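Long-range contact in glycerol-3-phosphate dehydrogenase [NAD(+)] 1 (Saccharomyces cerevisiae, PDB 4FGW), which interconverts dihydroxyacetone phosphate and sn-glycerol 3-phosphate with NAD(H), driving the glycerol accumulation that protects yeast cells from hyperosmotic stress: residues Phe123-Leu137 with Leu163-Gln175. Sequence-based numbering, arbitrary orientation.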
ATOM      1  N   PHE A 123     -26.244   2.295  10.461  1.00 59.60           N
ATOM      2  CA  PHE A 123     -26.668   1.002   9.915  1.00 59.54           C
ATOM      3  C   PHE A 123     -25.488   0.060   9.929  1.00 60.76           C
ATOM      4  O   PHE A 123     -24.431   0.380   9.377  1.00 58.05           O
ATOM      5  CB  PHE A 123     -27.221   1.140   8.493  1.00 62.13           C
ATOM      6  CG  PHE A 123     -28.529   1.877   8.405  1.00 67.43           C
ATOM      7  CD1 PHE A 123     -28.560   3.241   8.133  1.00 71.36           C
ATOM      8  CD2 PHE A 123     -29.738   1.207   8.580  1.00 71.37           C
ATOM      9  CE1 PHE A 123     -29.779   3.917   8.032  1.00 75.54           C
ATOM     10  CE2 PHE A 123     -30.952   1.887   8.483  1.00 77.29           C
ATOM     11  CZ  PHE A 123     -30.965   3.235   8.203  1.00 76.43           C
ATOM     12  N   ASN A 124     -25.650  -1.079  10.595  1.00 58.29           N
ATOM     13  CA  ASN A 124     -24.598  -2.081  10.703  1.00 56.33           C
ATOM     14  C   ASN A 124     -25.174  -3.505  10.733  1.00 61.84           C
ATOM     15  O   ASN A 124     -25.042  -4.238  11.718  1.00 61.23           O
ATOM     16  CB  ASN A 124     -23.671  -1.774  11.890  1.00 55.12           C
ATOM     17  CG  ASN A 124     -22.286  -2.344  11.760  1.00 68.83           C
ATOM     18  OD1 ASN A 124     -21.329  -1.807  12.318  1.00 59.44           O
ATOM     19  ND2 ASN A 124     -22.138  -3.438  11.021  1.00 59.90           N
ATOM     20  N   ILE A 125     -25.717  -3.938   9.600  1.00 60.43           N
ATOM     21  CA  ILE A 125     -26.291  -5.274   9.436  1.00 62.38           C
ATOM     22  C   ILE A 125     -25.785  -5.877   8.154  1.00 65.43           C
ATOM     23  O   ILE A 125     -25.338  -5.149   7.310  1.00 64.61           O
ATOM     24  CB  ILE A 125     -27.847  -5.250   9.316  1.00 68.65           C
ATOM     25  CG1 ILE A 125     -28.269  -4.641   7.997  1.00 69.91           C
ATOM     26  CG2 ILE A 125     -28.487  -4.518  10.435  1.00 70.61           C
ATOM     27  CD1 ILE A 125     -28.763  -3.287   8.130  1.00 78.71           C
ATOM     28  N   PRO A 126     -25.880  -7.193   7.982  1.00 62.35           N
ATOM     29  CA  PRO A 126     -25.393  -7.786   6.722  1.00 61.43           C
ATOM     30  C   PRO A 126     -26.248  -7.312   5.535  1.00 67.75           C
ATOM     31  O   PRO A 126     -27.446  -7.052   5.676  1.00 69.91           O
ATOM     32  CB  PRO A 126     -25.538  -9.299   6.948  1.00 64.72           C
ATOM     33  CG  PRO A 126     -25.767  -9.474   8.409  1.00 69.99           C
ATOM     34  CD  PRO A 126     -26.436  -8.228   8.877  1.00 66.20           C
ATOM     35  N   HIS A 127     -25.603  -7.179   4.373  1.00 64.05           N
ATOM     36  CA  HIS A 127     -26.140  -6.706   3.090  1.00 65.84           C
ATOM     37  C   HIS A 127     -27.500  -7.293   2.692  1.00 70.61           C
ATOM     38  O   HIS A 127     -28.354  -6.569   2.174  1.00 71.35           O
ATOM     39  CB  HIS A 127     -25.085  -6.931   1.990  1.00 66.09           C
ATOM     40  CG  HIS A 127     -23.723  -6.435   2.379  1.00 66.84           C
ATOM     41  ND1 HIS A 127     -23.070  -6.910   3.519  1.00 67.29           N
ATOM     42  CD2 HIS A 127     -22.925  -5.528   1.770  1.00 67.08           C
ATOM     43  CE1 HIS A 127     -21.925  -6.247   3.577  1.00 63.83           C
ATOM     44  NE2 HIS A 127     -21.785  -5.416   2.540  1.00 63.93           N
ATOM     45  N   GLN A 128     -27.699  -8.594   2.960  1.00 67.52           N
ATOM     46  CA  GLN A 128     -28.935  -9.326   2.668  1.00 70.76           C
ATOM     47  C   GLN A 128     -30.135  -8.861   3.516  1.00 76.05           C
ATOM     48  O   GLN A 128     -31.282  -9.115   3.135  1.00 78.24           O
ATOM     49  CB  GLN A 128     -28.724 -10.853   2.769  1.00 72.87           C
ATOM     50  CG  GLN A 128     -28.308 -11.375   4.151  1.00 86.19           C
ATOM     51  CD  GLN A 128     -26.809 -11.500   4.349  1.00106.19           C
ATOM     52  OE1 GLN A 128     -25.991 -10.741   3.800  1.00 96.79           O
ATOM     53  NE2 GLN A 128     -26.418 -12.446   5.192  1.00102.22           N
ATOM     54  N   PHE A 129     -29.894  -8.187   4.640  1.00 70.98           N
ATOM     55  CA  PHE A 129     -30.950  -7.660   5.507  1.00 73.05           C
ATOM     56  C   PHE A 129     -31.308  -6.205   5.303  1.00 76.09           C
ATOM     57  O   PHE A 129     -32.204  -5.701   5.930  1.00 77.16           O
ATOM     58  CB  PHE A 129     -30.567  -7.760   6.961  1.00 73.97           C
ATOM     59  CG  PHE A 129     -30.141  -9.097   7.381  1.00 76.83           C
ATOM     60  CD1 PHE A 129     -29.683  -9.307   8.643  1.00 76.62           C
ATOM     61  CD2 PHE A 129     -30.198 -10.146   6.529  1.00 83.84           C
ATOM     62  CE1 PHE A 129     -29.288 -10.529   9.041  1.00 79.11           C
ATOM     63  CE2 PHE A 129     -29.806 -11.373   6.936  1.00 88.39           C
ATOM     64  CZ  PHE A 129     -29.347 -11.560   8.188  1.00 83.91           C
ATOM     65  N   LEU A 130     -30.563  -5.513   4.477  1.00 70.75           N
ATOM     66  CA  LEU A 130     -30.833  -4.112   4.149  1.00 70.66           C
ATOM     67  C   LEU A 130     -32.224  -3.900   3.520  1.00 77.67           C
ATOM     68  O   LEU A 130     -32.941  -3.029   4.016  1.00 79.09           O
ATOM     69  CB  LEU A 130     -29.707  -3.478   3.313  1.00 68.06           C
ATOM     70  CG  LEU A 130     -29.712  -1.943   3.226  1.00 72.55           C
ATOM     71  CD1 LEU A 130     -29.451  -1.304   4.589  1.00 70.84           C
ATOM     72  CD2 LEU A 130     -28.686  -1.462   2.234  1.00 72.70           C
ATOM     73  N   PRO A 131     -32.674  -4.699   2.508  1.00 75.03           N
ATOM     74  CA  PRO A 131     -34.038  -4.506   1.978  1.00 78.78           C
ATOM     75  C   PRO A 131     -35.150  -4.705   3.017  1.00 84.28           C
ATOM     76  O   PRO A 131     -36.170  -4.026   2.924  1.00 86.56           O
ATOM     77  CB  PRO A 131     -34.137  -5.551   0.856  1.00 82.44           C
ATOM     78  CG  PRO A 131     -32.717  -5.823   0.471  1.00 83.39           C
ATOM     79  CD  PRO A 131     -31.982  -5.781   1.775  1.00 75.46           C
ATOM     80  N   ARG A 132     -34.952  -5.615   4.009  1.00 79.29           N
ATOM     81  CA  ARG A 132     -35.920  -5.880   5.084  1.00 81.05           C
ATOM     82  C   ARG A 132     -36.048  -4.674   6.016  1.00 85.84           C
ATOM     83  O   ARG A 132     -37.164  -4.204   6.264  1.00 88.93           O
ATOM     84  CB  ARG A 132     -35.548  -7.141   5.897  1.00 76.78           C
ATOM     85  CG  ARG A 132     -36.480  -7.356   7.082  1.00 82.46           C
ATOM     86  CD  ARG A 132     -36.115  -8.482   8.008  1.00 84.67           C
ATOM     87  NE  ARG A 132     -37.024  -8.476   9.154  1.00 91.23           N
ATOM     88  CZ  ARG A 132     -37.433  -9.560   9.807  1.00110.55           C
ATOM     89  NH1 ARG A 132     -37.010 -10.764   9.441  1.00106.46           N
ATOM     90  NH2 ARG A 132     -38.266  -9.448  10.834  1.00 94.34           N
ATOM     91  N   ILE A 133     -34.898  -4.211   6.548  1.00 79.60           N
ATOM     92  CA  ILE A 133     -34.757  -3.084   7.473  1.00 79.11           C
ATOM     93  C   ILE A 133     -35.344  -1.794   6.884  1.00 86.52           C
ATOM     94  O   ILE A 133     -36.103  -1.109   7.570  1.00 88.87           O
ATOM     95  CB  ILE A 133     -33.273  -2.971   7.987  1.00 77.43           C
ATOM     96  CG1 ILE A 133     -33.060  -3.794   9.277  1.00 77.87           C
ATOM     97  CG2 ILE A 133     -32.834  -1.532   8.236  1.00 76.01           C
ATOM     98  CD1 ILE A 133     -33.113  -5.358   9.165  1.00 86.39           C
ATOM     99  N   CYS A 134     -35.051  -1.517   5.597  1.00 83.06           N
ATOM    100  CA  CYS A 134     -35.545  -0.346   4.875  1.00 84.88           C
ATOM    101  C   CYS A 134     -37.045  -0.363   4.668  1.00 93.43           C
ATOM    102  O   CYS A 134     -37.692   0.656   4.903  1.00 96.87           O
ATOM    103  CB  CYS A 134     -34.800  -0.170   3.559  1.00 83.65           C
ATOM    104  SG  CYS A 134     -33.104   0.409   3.758  1.00 82.38           S
ATOM    105  N   SER A 135     -37.600  -1.519   4.246  1.00 90.30           N
ATOM    106  CA  SER A 135     -39.035  -1.723   4.019  1.00 93.94           C
ATOM    107  C   SER A 135     -39.826  -1.584   5.321  1.00 98.09           C
ATOM    108  O   SER A 135     -40.957  -1.090   5.303  1.00102.19           O
ATOM    109  CB  SER A 135     -39.286  -3.090   3.399  1.00 98.29           C
ATOM    110  OG  SER A 135     -40.612  -3.204   2.910  1.00112.80           O
ATOM    111  N   GLN A 136     -39.205  -1.938   6.434  1.00 90.58           N
ATOM    112  CA  GLN A 136     -39.813  -1.828   7.744  1.00 91.36           C
ATOM    113  C   GLN A 136     -39.673  -0.491   8.385  1.00 94.78           C
ATOM    114  O   GLN A 136     -40.400  -0.163   9.290  1.00 96.74           O
ATOM    115  CB  GLN A 136     -39.170  -2.800   8.681  1.00 90.23           C
ATOM    116  CG  GLN A 136     -39.086  -4.132   8.121  1.00106.19           C
ATOM    117  CD  GLN A 136     -39.840  -5.093   8.948  1.00115.63           C
ATOM    118  OE1 GLN A 136     -39.295  -6.087   9.398  1.00103.61           O
ATOM    119  NE2 GLN A 136     -41.110  -4.795   9.186  1.00103.72           N
ATOM    120  N   LEU A 137     -38.681   0.260   7.966  1.00 88.85           N
ATOM    121  CA  LEU A 137     -38.493   1.622   8.466  1.00 88.50           C
ATOM    122  C   LEU A 137     -39.247   2.683   7.655  1.00 96.37           C
ATOM    123  O   LEU A 137     -39.447   3.787   8.163  1.00 97.57           O
ATOM    124  CB  LEU A 137     -37.006   1.983   8.633  1.00 83.42           C
ATOM    125  CG  LEU A 137     -36.250   1.338   9.804  1.00 85.12           C
ATOM    126  CD1 LEU A 137     -34.769   1.616   9.696  1.00 80.38           C
ATOM    127  CD2 LEU A 137     -36.771   1.821  11.157  1.00 89.36           C
ATOM    128  N   LEU A 163     -24.424   2.395  -4.715  1.00 72.61           N
ATOM    129  CA  LEU A 163     -23.932   2.487  -3.349  1.00 68.19           C
ATOM    130  C   LEU A 163     -25.075   2.070  -2.416  1.00 71.18           C
ATOM    131  O   LEU A 163     -26.234   2.417  -2.668  1.00 74.30           O
ATOM    132  CB  LEU A 163     -23.459   3.922  -3.024  1.00 67.31           C
ATOM    133  CG  LEU A 163     -22.401   4.554  -3.950  1.00 71.25           C
ATOM    134  CD1 LEU A 163     -22.179   6.008  -3.606  1.00 71.47           C
ATOM    135  CD2 LEU A 163     -21.077   3.793  -3.919  1.00 69.75           C
ATOM    136  N   LEU A 164     -24.786   1.348  -1.349  1.00 64.13           N
ATOM    137  CA  LEU A 164     -25.810   0.898  -0.423  1.00 64.52           C
ATOM    138  C   LEU A 164     -26.330   1.984   0.489  1.00 68.32           C
ATOM    139  O   LEU A 164     -27.395   1.880   1.054  1.00 69.96           O
ATOM    140  CB  LEU A 164     -25.285  -0.240   0.431  1.00 61.99           C
ATOM    141  CG  LEU A 164     -24.454  -1.319  -0.235  1.00 66.17           C
ATOM    142  CD1 LEU A 164     -23.914  -2.248   0.791  1.00 63.26           C
ATOM    143  CD2 LEU A 164     -25.240  -2.077  -1.216  1.00 71.11           C
ATOM    144  N   SER A 165     -25.536   3.015   0.665  1.00 62.16           N
ATOM    145  CA  SER A 165     -25.936   4.259   1.327  1.00 62.49           C
ATOM    146  C   SER A 165     -26.980   5.000   0.457  1.00 69.76           C
ATOM    147  O   SER A 165     -27.937   5.566   0.998  1.00 71.75           O
ATOM    148  CB  SER A 165     -24.716   5.143   1.578  1.00 63.27           C
ATOM    149  OG  SER A 165     -23.866   5.226   0.446  1.00 69.83           O
ATOM    150  N   SER A 166     -26.828   4.937  -0.888  1.00 66.99           N
ATOM    151  CA  SER A 166     -27.778   5.542  -1.828  1.00 71.17           C
ATOM    152  C   SER A 166     -29.107   4.796  -1.812  1.00 79.41           C
ATOM    153  O   SER A 166     -30.152   5.427  -1.982  1.00 82.96           O
ATOM    154  CB  SER A 166     -27.214   5.576  -3.243  1.00 75.12           C
ATOM    155  OG  SER A 166     -26.130   6.482  -3.369  1.00 81.72           O
ATOM    156  N   TYR A 167     -29.070   3.455  -1.592  1.00 75.34           N
ATOM    157  CA  TYR A 167     -30.266   2.615  -1.487  1.00 77.64           C
ATOM    158  C   TYR A 167     -31.056   3.076  -0.260  1.00 81.26           C
ATOM    159  O   TYR A 167     -32.268   3.263  -0.359  1.00 85.21           O
ATOM    160  CB  TYR A 167     -29.895   1.117  -1.382  1.00 77.60           C
ATOM    161  CG  TYR A 167     -31.085   0.186  -1.238  1.00 83.41           C
ATOM    162  CD1 TYR A 167     -31.830  -0.203  -2.348  1.00 89.17           C
ATOM    163  CD2 TYR A 167     -31.462  -0.313   0.008  1.00 83.59           C
ATOM    164  CE1 TYR A 167     -32.928  -1.056  -2.221  1.00 92.33           C
ATOM    165  CE2 TYR A 167     -32.560  -1.170   0.146  1.00 86.88           C
ATOM    166  CZ  TYR A 167     -33.283  -1.546  -0.972  1.00 98.17           C
ATOM    167  OH  TYR A 167     -34.366  -2.385  -0.844  1.00103.37           O
ATOM    168  N   ILE A 168     -30.356   3.303   0.877  1.00 73.70           N
ATOM    169  CA  ILE A 168     -30.931   3.789   2.138  1.00 73.41           C
ATOM    170  C   ILE A 168     -31.621   5.153   1.914  1.00 80.52           C
ATOM    171  O   ILE A 168     -32.769   5.325   2.319  1.00 83.12           O
ATOM    172  CB  ILE A 168     -29.864   3.814   3.277  1.00 72.02           C
ATOM    173  CG1 ILE A 168     -29.457   2.377   3.680  1.00 69.35           C
ATOM    174  CG2 ILE A 168     -30.340   4.636   4.500  1.00 73.77           C
ATOM    175  CD1 ILE A 168     -28.155   2.239   4.495  1.00 68.77           C
ATOM    176  N   THR A 169     -30.931   6.086   1.228  1.00 76.84           N
ATOM    177  CA  THR A 169     -31.440   7.416   0.898  1.00 79.37           C
ATOM    178  C   THR A 169     -32.669   7.324  -0.001  1.00 88.93           C
ATOM    179  O   THR A 169     -33.672   7.982   0.282  1.00 91.86           O
ATOM    180  CB  THR A 169     -30.306   8.299   0.332  1.00 81.55           C
ATOM    181  OG1 THR A 169     -29.307   8.458   1.345  1.00 73.34           O
ATOM    182  CG2 THR A 169     -30.788   9.678  -0.105  1.00 80.73           C
ATOM    183  N   GLU A 170     -32.617   6.488  -1.056  1.00 86.50           N
ATOM    184  CA  GLU A 170     -33.771   6.362  -1.943  1.00 91.06           C
ATOM    185  C   GLU A 170     -34.965   5.593  -1.354  1.00 95.77           C
ATOM    186  O   GLU A 170     -36.091   5.802  -1.803  1.00 99.06           O
ATOM    187  CB  GLU A 170     -33.388   5.954  -3.379  1.00 93.58           C
ATOM    188  CG  GLU A 170     -32.988   4.501  -3.584  1.00105.41           C
ATOM    189  CD  GLU A 170     -33.254   4.003  -4.993  1.00135.92           C
ATOM    190  OE1 GLU A 170     -32.276   3.664  -5.696  1.00130.81           O
ATOM    191  OE2 GLU A 170     -34.438   3.981  -5.405  1.00135.17           O
ATOM    192  N   GLU A 171     -34.728   4.751  -0.318  1.00 88.89           N
ATOM    193  CA  GLU A 171     -35.797   4.000   0.357  1.00 90.14           C
ATOM    194  C   GLU A 171     -36.327   4.729   1.596  1.00 93.80           C
ATOM    195  O   GLU A 171     -37.472   4.513   1.970  1.00 96.40           O
ATOM    196  CB  GLU A 171     -35.343   2.574   0.749  1.00 88.57           C
ATOM    197  CG  GLU A 171     -35.047   1.629  -0.408  1.00 96.24           C
ATOM    198  CD  GLU A 171     -36.183   1.307  -1.358  1.00111.57           C
ATOM    199  OE1 GLU A 171     -36.018   1.560  -2.572  1.00101.39           O
ATOM    200  OE2 GLU A 171     -37.220   0.773  -0.902  1.00108.69           O
ATOM    201  N   LEU A 172     -35.501   5.569   2.248  1.00 87.64           N
ATOM    202  CA  LEU A 172     -35.914   6.259   3.475  1.00 87.82           C
ATOM    203  C   LEU A 172     -36.046   7.784   3.384  1.00 92.42           C
ATOM    204  O   LEU A 172     -36.730   8.383   4.220  1.00 93.43           O
ATOM    205  CB  LEU A 172     -35.037   5.832   4.673  1.00 83.93           C
ATOM    206  CG  LEU A 172     -34.968   4.321   4.979  1.00 86.47           C
ATOM    207  CD1 LEU A 172     -33.928   4.026   6.024  1.00 82.29           C
ATOM    208  CD2 LEU A 172     -36.326   3.771   5.422  1.00 92.72           C
ATOM    209  N   GLY A 173     -35.413   8.390   2.377  1.00 88.64           N
ATOM    210  CA  GLY A 173     -35.436   9.839   2.166  1.00 90.61           C
ATOM    211  C   GLY A 173     -34.511  10.598   3.102  1.00 91.75           C
ATOM    212  O   GLY A 173     -34.644  11.813   3.273  1.00 93.39           O
ATOM    213  N   ILE A 174     -33.556   9.884   3.706  1.00 84.16           N
ATOM    214  CA  ILE A 174     -32.602  10.447   4.668  1.00 81.09           C
ATOM    215  C   ILE A 174     -31.193  10.517   4.101  1.00 81.75           C
ATOM    216  O   ILE A 174     -30.816   9.632   3.329  1.00 80.02           O
ATOM    217  CB  ILE A 174     -32.671   9.691   6.033  1.00 82.26           C
ATOM    218  CG1 ILE A 174     -32.260   8.188   5.904  1.00 79.05           C
ATOM    219  CG2 ILE A 174     -34.071   9.861   6.673  1.00 86.59           C
ATOM    220  CD1 ILE A 174     -32.131   7.419   7.226  1.00 79.87           C
ATOM    221  N   GLN A 175     -30.411  11.562   4.481  1.00 77.54           N
ATOM    222  CA  GLN A 175     -29.007  11.700   4.053  1.00 73.64           C
ATOM    223  C   GLN A 175     -28.208  10.551   4.667  1.00 73.03           C
ATOM    224  O   GLN A 175     -28.444  10.197   5.825  1.00 72.06           O
ATOM    225  CB  GLN A 175     -28.417  13.063   4.460  1.00 75.28           C
ATOM    226  CG  GLN A 175     -27.083  13.404   3.773  1.00 81.17           C
ATOM    227  CD  GLN A 175     -27.177  13.816   2.312  1.00 98.84           C
ATOM    228  OE1 GLN A 175     -28.262  13.944   1.719  1.00 97.45           O
ATOM    229  NE2 GLN A 175     -26.023  14.085   1.708  1.00 82.82           N
TER
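Cys134 fits as a knob into the hole formed by Tyr167, Ile168, Glu171 and Leu172, where helices 130-137 and 164-172 run side by side at 24°. Its small side chain allows the backbones to draw close, CA to CA 6.3 Å between Cys134 and Glu171. The thiol approaches the Tyr167 ring obliquely, SG lying 4.0 Å from CE2, a sulfur-aromatic contact. Tyr167 extends toward the other helix because its chi1 of 179° sets CG opposite the backbone N: Leu130 CD2 packs against CD2 of the Tyr167 ring, and the hydroxyl ends beside Pro131, OH 3.6 Å from CB. The aliphatic CG of Glu171 covers the centre of one face of this ring, while its carboxylate has a long, weak ion pair with Lys138.

Deeper in, Leu130 divides its branches, CD2 meeting Tyr167 and CD1 crossing to Ile168 CD1 at 3.8 Å. Both branches of Ile168 in turn meet the Phe123 ring: CD1 lies over one face, a CH-pi contact 4.2 Å from the centroid, and CG2 touches Phe123 CE1. Leu172 CD1 approaches Phe123 CZ obliquely, whereas its CD2 packs on Leu137 CB at 3.7 Å.

At the other end, Leu164 CD1 rests obliquely against His127 CD2 at 3.6 Å, and His127 NE2 is hydrogen-bonded to the carbonyl O of Lys152, a probable substrate-binding residue. Strand 146-149 underlies this apolar seam, touching Phe123 and Ile168. Such near-parallel helices packed on one face of a largely parallel sheet are characteristic of the Rossmann-type NAD-binding domain.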